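Local coordinates for phage-related conserved hypothetical protein, BB2244 (Bordetella bronchiseptica, PDB 2BDV) that is of unknown function but probably forms covalent cross-links to abasic sites in single-stranded DNA, as SRAP (SOS response-associated peptidase) proteins do, at residues A[3-14]-A[32-43]. Sequence-based numbering, arbitrary orientation.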
ATOM      1  N   GLY A   3       3.729  -7.435   1.970  1.00 20.69           N
ATOM      2  CA  GLY A   3       3.120  -8.425   1.106  1.00 20.17           C
ATOM      3  C   GLY A   3       1.710  -8.816   1.474  1.00 19.55           C
ATOM      4  O   GLY A   3       1.074  -9.592   0.765  1.00 20.27           O
ATOM      5  N   ARG A   4       1.209  -8.261   2.570  1.00 20.76           N
ATOM      6  CA  ARG A   4      -0.126  -8.586   3.035  1.00 20.76           C
ATOM      7  C   ARG A   4      -0.649  -7.429   3.883  1.00 22.00           C
ATOM      8  O   ARG A   4       0.085  -6.872   4.698  1.00 22.82           O
ATOM      9  CB  ARG A   4      -0.056  -9.857   3.883  1.00 21.63           C
ATOM     10  CG  ARG A   4      -1.339 -10.661   3.960  1.00 23.88           C
ATOM     11  CD  ARG A   4      -1.577 -11.429   2.663  1.00 24.50           C
ATOM     12  NE  ARG A   4      -0.484 -12.350   2.334  1.00 28.40           N
ATOM     13  CZ  ARG A   4      -0.233 -13.495   2.969  1.00 28.73           C
ATOM     14  NH1 ARG A   4       0.786 -14.257   2.587  1.00 29.69           N
ATOM     15  NH2 ARG A   4      -0.994 -13.883   3.981  1.00 25.68           N
ATOM     16  N   ILE A   5      -1.911  -7.060   3.694  1.00 20.97           N
ATOM     17  CA  ILE A   5      -2.494  -5.980   4.479  1.00 21.31           C
ATOM     18  C   ILE A   5      -3.852  -6.408   5.024  1.00 22.05           C
ATOM     19  O   ILE A   5      -4.362  -7.487   4.699  1.00 22.05           O
ATOM     20  CB  ILE A   5      -2.731  -4.694   3.649  1.00 19.39           C
ATOM     21  CG1 ILE A   5      -3.688  -4.993   2.503  1.00 18.95           C
ATOM     22  CG2 ILE A   5      -1.404  -4.111   3.196  1.00 19.78           C
ATOM     23  CD1 ILE A   5      -4.163  -3.755   1.728  1.00 18.98           C
ATOM     24  N   ALA A   6      -4.434  -5.549   5.853  1.00 19.67           N
ATOM     25  CA  ALA A   6      -5.742  -5.816   6.429  1.00 21.37           C
ATOM     26  C   ALA A   6      -6.668  -4.610   6.282  1.00 21.43           C
ATOM     27  O   ALA A   6      -6.290  -3.486   6.606  1.00 22.12           O
ATOM     28  CB  ALA A   6      -5.602  -6.193   7.912  1.00 19.94           C
ATOM     29  N   GLN A   7      -7.869  -4.857   5.761  1.00 22.36           N
ATOM     30  CA  GLN A   7      -8.892  -3.825   5.601  1.00 23.23           C
ATOM     31  C   GLN A   7     -10.140  -4.350   6.309  1.00 24.63           C
ATOM     32  O   GLN A   7     -10.994  -5.004   5.699  1.00 22.93           O
ATOM     33  CB  GLN A   7      -9.201  -3.560   4.125  1.00 20.23           C
ATOM     34  CG  GLN A   7      -8.071  -2.866   3.368  1.00 21.30           C
ATOM     35  CD  GLN A   7      -8.454  -2.484   1.941  1.00 20.72           C
ATOM     36  OE1 GLN A   7      -9.234  -3.176   1.288  1.00 19.74           O
ATOM     37  NE2 GLN A   7      -7.887  -1.383   1.447  1.00 21.52           N
ATOM     38  N   LYS A   8     -10.236  -4.065   7.604  1.00 26.94           N
ATOM     39  CA  LYS A   8     -11.364  -4.526   8.403  1.00 30.60           C
ATOM     40  C   LYS A   8     -12.361  -3.464   8.864  1.00 30.45           C
ATOM     41  O   LYS A   8     -13.462  -3.801   9.299  1.00 32.06           O
ATOM     42  CB  LYS A   8     -10.850  -5.321   9.600  1.00 32.51           C
ATOM     43  CG  LYS A   8      -9.583  -4.794  10.232  1.00 36.26           C
ATOM     44  CD  LYS A   8      -8.972  -5.873  11.121  1.00 39.12           C
ATOM     45  CE  LYS A   8      -7.853  -5.324  11.983  1.00 41.23           C
ATOM     46  NZ  LYS A   8      -7.282  -6.374  12.874  1.00 44.43           N
ATOM     47  N   SER A   9     -11.989  -2.193   8.772  1.00 30.38           N
ATOM     48  CA  SER A   9     -12.898  -1.125   9.168  1.00 30.14           C
ATOM     49  C   SER A   9     -13.926  -0.877   8.083  1.00 31.78           C
ATOM     50  O   SER A   9     -13.740  -1.263   6.930  1.00 33.17           O
ATOM     51  CB  SER A   9     -12.143   0.178   9.416  1.00 27.05           C
ATOM     52  OG  SER A   9     -11.307   0.070  10.543  1.00 28.20           O
ATOM     53  N   ALA A  10     -15.018  -0.227   8.465  1.00 33.42           N
ATOM     54  CA  ALA A  10     -16.069   0.106   7.524  1.00 33.59           C
ATOM     55  C   ALA A  10     -15.473   1.070   6.510  1.00 32.45           C
ATOM     56  O   ALA A  10     -14.684   1.943   6.862  1.00 33.34           O
ATOM     57  CB  ALA A  10     -17.225   0.769   8.254  1.00 34.09           C
ATOM     58  N   PRO A  11     -15.835   0.918   5.231  1.00 32.26           N
ATOM     59  CA  PRO A  11     -15.305   1.808   4.196  1.00 30.22           C
ATOM     60  C   PRO A  11     -15.553   3.298   4.478  1.00 30.52           C
ATOM     61  O   PRO A  11     -14.702   4.128   4.165  1.00 28.64           O
ATOM     62  CB  PRO A  11     -15.996   1.315   2.925  1.00 30.34           C
ATOM     63  CG  PRO A  11     -17.252   0.669   3.438  1.00 32.94           C
ATOM     64  CD  PRO A  11     -16.764  -0.065   4.654  1.00 31.79           C
ATOM     65  N   GLU A  12     -16.695   3.634   5.082  1.00 29.23           N
ATOM     66  CA  GLU A  12     -16.976   5.033   5.380  1.00 30.89           C
ATOM     67  C   GLU A  12     -15.965   5.608   6.368  1.00 29.27           C
ATOM     68  O   GLU A  12     -15.750   6.814   6.393  1.00 30.43           O
ATOM     69  CB  GLU A  12     -18.394   5.232   5.932  1.00 33.52           C
ATOM     70  CG  GLU A  12     -18.639   4.650   7.308  1.00 38.85           C
ATOM     71  CD  GLU A  12     -19.239   3.266   7.243  1.00 42.93           C
ATOM     72  OE1 GLU A  12     -19.616   2.725   8.311  1.00 46.20           O
ATOM     73  OE2 GLU A  12     -19.333   2.719   6.121  1.00 45.06           O
ATOM     74  N   ASP A  13     -15.343   4.753   7.179  1.00 27.25           N
ATOM     75  CA  ASP A  13     -14.349   5.239   8.130  1.00 26.44           C
ATOM     76  C   ASP A  13     -13.083   5.726   7.409  1.00 24.74           C
ATOM     77  O   ASP A  13     -12.467   6.701   7.839  1.00 22.75           O
ATOM     78  CB  ASP A  13     -13.979   4.153   9.150  1.00 30.35           C
ATOM     79  CG  ASP A  13     -15.090   3.883  10.161  1.00 32.72           C
ATOM     80  OD1 ASP A  13     -14.914   2.971  10.992  1.00 36.05           O
ATOM     81  OD2 ASP A  13     -16.133   4.572  10.133  1.00 33.58           O
ATOM     82  N   TYR A  14     -12.702   5.059   6.317  1.00 22.89           N
ATOM     83  CA  TYR A  14     -11.512   5.452   5.561  1.00 20.26           C
ATOM     84  C   TYR A  14     -11.711   6.822   4.930  1.00 20.14           C
ATOM     85  O   TYR A  14     -10.822   7.666   4.959  1.00 19.43           O
ATOM     86  CB  TYR A  14     -11.188   4.438   4.454  1.00 20.96           C
ATOM     87  CG  TYR A  14     -10.815   3.057   4.959  1.00 21.47           C
ATOM     88  CD1 TYR A  14      -9.992   2.903   6.065  1.00 17.65           C
ATOM     89  CD2 TYR A  14     -11.299   1.910   4.336  1.00 20.95           C
ATOM     90  CE1 TYR A  14      -9.661   1.645   6.556  1.00 23.90           C
ATOM     91  CE2 TYR A  14     -10.976   0.641   4.812  1.00 24.26           C
ATOM     92  CZ  TYR A  14     -10.155   0.518   5.928  1.00 25.17           C
ATOM     93  OH  TYR A  14      -9.854  -0.724   6.430  1.00 27.79           O
ATOM     94  N   PRO A  32     -15.419  -7.130   5.543  1.00 62.83           N
ATOM     95  CA  PRO A  32     -14.024  -6.802   5.855  1.00 61.46           C
ATOM     96  C   PRO A  32     -13.060  -7.948   5.525  1.00 59.67           C
ATOM     97  O   PRO A  32     -13.412  -9.124   5.630  1.00 59.98           O
ATOM     98  CB  PRO A  32     -14.074  -6.485   7.351  1.00 61.87           C
ATOM     99  CG  PRO A  32     -15.154  -7.393   7.844  1.00 62.31           C
ATOM    100  CD  PRO A  32     -16.219  -7.257   6.774  1.00 62.44           C
ATOM    101  N   ARG A  33     -11.847  -7.592   5.113  1.00 56.84           N
ATOM    102  CA  ARG A  33     -10.833  -8.580   4.764  1.00 53.61           C
ATOM    103  C   ARG A  33      -9.622  -8.427   5.670  1.00 51.18           C
ATOM    104  O   ARG A  33      -8.924  -7.414   5.623  1.00 48.92           O
ATOM    105  CB  ARG A  33     -10.410  -8.407   3.305  1.00 54.69           C
ATOM    106  CG  ARG A  33     -11.551  -8.551   2.318  1.00 55.95           C
ATOM    107  CD  ARG A  33     -12.103  -9.959   2.328  1.00 56.76           C
ATOM    108  NE  ARG A  33     -13.558  -9.975   2.253  1.00 58.67           N
ATOM    109  CZ  ARG A  33     -14.292 -11.081   2.289  1.00 59.65           C
ATOM    110  NH1 ARG A  33     -15.615 -11.004   2.221  1.00 58.86           N
ATOM    111  NH2 ARG A  33     -13.702 -12.267   2.388  1.00 59.91           N
ATOM    112  N   TYR A  34      -9.377  -9.441   6.494  1.00 49.64           N
ATOM    113  CA  TYR A  34      -8.252  -9.419   7.423  1.00 49.19           C
ATOM    114  C   TYR A  34      -6.958  -9.910   6.762  1.00 46.53           C
ATOM    115  O   TYR A  34      -5.866  -9.592   7.226  1.00 43.34           O
ATOM    116  CB  TYR A  34      -8.579 -10.279   8.662  1.00 52.71           C
ATOM    117  CG  TYR A  34      -7.619 -10.117   9.841  1.00 57.52           C
ATOM    118  CD1 TYR A  34      -7.355  -8.854  10.392  1.00 58.75           C
ATOM    119  CD2 TYR A  34      -6.978 -11.227  10.411  1.00 58.88           C
ATOM    120  CE1 TYR A  34      -6.475  -8.701  11.481  1.00 59.48           C
ATOM    121  CE2 TYR A  34      -6.096 -11.082  11.501  1.00 59.83           C
ATOM    122  CZ  TYR A  34      -5.849  -9.816  12.026  1.00 59.44           C
ATOM    123  OH  TYR A  34      -4.971  -9.663  13.079  1.00 57.40           O
ATOM    124  N   ASN A  35      -7.086 -10.665   5.671  1.00 44.17           N
ATOM    125  CA  ASN A  35      -5.924 -11.211   4.968  1.00 43.58           C
ATOM    126  C   ASN A  35      -5.981 -10.852   3.490  1.00 41.75           C
ATOM    127  O   ASN A  35      -6.639 -11.535   2.705  1.00 43.17           O
ATOM    128  CB  ASN A  35      -5.897 -12.734   5.125  1.00 45.99           C
ATOM    129  CG  ASN A  35      -4.653 -13.364   4.527  1.00 49.41           C
ATOM    130  OD1 ASN A  35      -3.535 -13.146   5.005  1.00 49.92           O
ATOM    131  ND2 ASN A  35      -4.841 -14.154   3.474  1.00 51.24           N
ATOM    132  N   ILE A  36      -5.275  -9.791   3.107  1.00 37.32           N
ATOM    133  CA  ILE A  36      -5.289  -9.338   1.724  1.00 32.63           C
ATOM    134  C   ILE A  36      -3.925  -9.390   1.054  1.00 30.53           C
ATOM    135  O   ILE A  36      -3.003  -8.664   1.428  1.00 28.97           O
ATOM    136  CB  ILE A  36      -5.818  -7.896   1.629  1.00 31.66           C
ATOM    137  CG1 ILE A  36      -7.208  -7.810   2.267  1.00 30.51           C
ATOM    138  CG2 ILE A  36      -5.854  -7.452   0.181  1.00 32.25           C
ATOM    139  CD1 ILE A  36      -7.772  -6.406   2.331  1.00 29.08           C
ATOM    140  N   PRO A  37      -3.775 -10.269   0.054  1.00 28.90           N
ATOM    141  CA  PRO A  37      -2.504 -10.394  -0.659  1.00 27.55           C
ATOM    142  C   PRO A  37      -2.567  -9.714  -2.013  1.00 24.75           C
ATOM    143  O   PRO A  37      -3.619  -9.252  -2.439  1.00 25.02           O
ATOM    144  CB  PRO A  37      -2.365 -11.897  -0.820  1.00 29.57           C
ATOM    145  CG  PRO A  37      -3.773 -12.279  -1.178  1.00 28.38           C
ATOM    146  CD  PRO A  37      -4.605 -11.472  -0.165  1.00 28.28           C
ATOM    147  N   PRO A  38      -1.425  -9.632  -2.698  1.00 24.17           N
ATOM    148  CA  PRO A  38      -1.368  -9.013  -4.024  1.00 24.05           C
ATOM    149  C   PRO A  38      -2.208  -9.860  -4.987  1.00 25.57           C
ATOM    150  O   PRO A  38      -2.434 -11.052  -4.746  1.00 21.75           O
ATOM    151  CB  PRO A  38       0.117  -9.076  -4.363  1.00 23.16           C
ATOM    152  CG  PRO A  38       0.751  -8.901  -3.014  1.00 25.25           C
ATOM    153  CD  PRO A  38      -0.076  -9.811  -2.143  1.00 22.00           C
ATOM    154  N   GLY A  39      -2.675  -9.247  -6.070  1.00 25.95           N
ATOM    155  CA  GLY A  39      -3.474  -9.984  -7.032  1.00 26.64           C
ATOM    156  C   GLY A  39      -4.964  -9.874  -6.787  1.00 28.24           C
ATOM    157  O   GLY A  39      -5.759 -10.474  -7.507  1.00 27.34           O
ATOM    158  N   THR A  40      -5.349  -9.124  -5.761  1.00 28.36           N
ATOM    159  CA  THR A  40      -6.759  -8.937  -5.463  1.00 29.13           C
ATOM    160  C   THR A  40      -7.104  -7.477  -5.740  1.00 29.81           C
ATOM    161  O   THR A  40      -6.271  -6.723  -6.253  1.00 29.40           O
ATOM    162  CB  THR A  40      -7.080  -9.266  -3.992  1.00 29.49           C
ATOM    163  OG1 THR A  40      -6.430  -8.321  -3.137  1.00 30.19           O
ATOM    164  CG2 THR A  40      -6.597 -10.674  -3.642  1.00 30.88           C
ATOM    165  N   ARG A  41      -8.328  -7.086  -5.400  1.00 28.74           N
ATOM    166  CA  ARG A  41      -8.788  -5.719  -5.612  1.00 28.84           C
ATOM    167  C   ARG A  41      -9.056  -5.045  -4.270  1.00 26.86           C
ATOM    168  O   ARG A  41     -10.210  -4.942  -3.841  1.00 28.49           O
ATOM    169  CB  ARG A  41     -10.086  -5.713  -6.422  1.00 32.05           C
ATOM    170  CG  ARG A  41     -10.055  -6.506  -7.714  1.00 37.26           C
ATOM    171  CD  ARG A  41      -9.380  -5.735  -8.822  1.00 41.15           C
ATOM    172  NE  ARG A  41      -9.506  -6.419 -10.107  1.00 45.33           N
ATOM    173  CZ  ARG A  41     -10.657  -6.633 -10.736  1.00 46.72           C
ATOM    174  NH1 ARG A  41     -11.800  -6.217 -10.202  1.00 46.83           N
ATOM    175  NH2 ARG A  41     -10.666  -7.262 -11.905  1.00 46.77           N
ATOM    176  N   PRO A  42      -8.003  -4.573  -3.589  1.00 23.28           N
ATOM    177  CA  PRO A  42      -8.226  -3.918  -2.296  1.00 21.73           C
ATOM    178  C   PRO A  42      -8.878  -2.556  -2.483  1.00 19.68           C
ATOM    179  O   PRO A  42      -8.783  -1.960  -3.549  1.00 19.02           O
ATOM    180  CB  PRO A  42      -6.814  -3.775  -1.716  1.00 20.85           C
ATOM    181  CG  PRO A  42      -5.968  -4.730  -2.532  1.00 20.99           C
ATOM    182  CD  PRO A  42      -6.568  -4.647  -3.900  1.00 21.27           C
ATOM    183  N   LEU A  43      -9.546  -2.071  -1.443  1.00 19.99           N
ATOM    184  CA  LEU A  43     -10.158  -0.753  -1.500  1.00 19.51           C
ATOM    185  C   LEU A  43      -9.049   0.270  -1.649  1.00 20.05           C
ATOM    186  O   LEU A  43      -7.971   0.108  -1.074  1.00 18.67           O
ATOM    187  CB  LEU A  43     -10.906  -0.452  -0.210  1.00 20.81           C
ATOM    188  CG  LEU A  43     -12.303  -1.038  -0.059  1.00 25.20           C
ATOM    189  CD1 LEU A  43     -12.786  -0.863   1.366  1.00 26.78           C
ATOM    190  CD2 LEU A  43     -13.238  -0.335  -1.048  1.00 25.71           C
TER
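Ile5 and Gln7 pair with Ile36 and Arg33 in two antiparallel bridges separated by a beta bulge, which adds residues 33-36 beside strand 5-7 in this SRAP-family fold. Both are hydrogen-bonded pairs: Ile5 N reaches Ile36 O at 3.0 Å, Gln7 N reaches Arg33 O at 2.8 Å, and each pair has its reciprocal bond. Between them Ala6 faces two residues, Tyr34 and Asn35. Strand 101-107 flanks the other edge of strand 5-7.

Apolar contacts fill the face carrying Ile5, Gln7 and Ile36. The beta-branched isoleucines suit extended backbone, and Ile5 CG1 lies 3.7 Å from Ile36 CB; the methyl CD1 of Ile36 rests on CB and CG of Gln7. Small Ala6 fits on the other face, its CB near Tyr34 CD1.

Polar side chains tie the paired strands to their surroundings. Arg4 bends at chi2 and chi3 (75° and 59°), laying CD over Pro37 and sending NH2 to a lone pair of Asn35 OD1 (2.8 Å), which itself lies close to the guanidinium plane, with the guanidinium and amide planes almost perpendicular; NH2 also bonds Val209 O. Gln7, extended beyond CG (chi2 -174°), uses its amide as a peptide mimic: NE2 donates to Leu43 O at 2.9 Å and also to Pro98 O, while OE1 accepts Leu43 N at 3.0 Å, in its carbonyl plane on a lone pair.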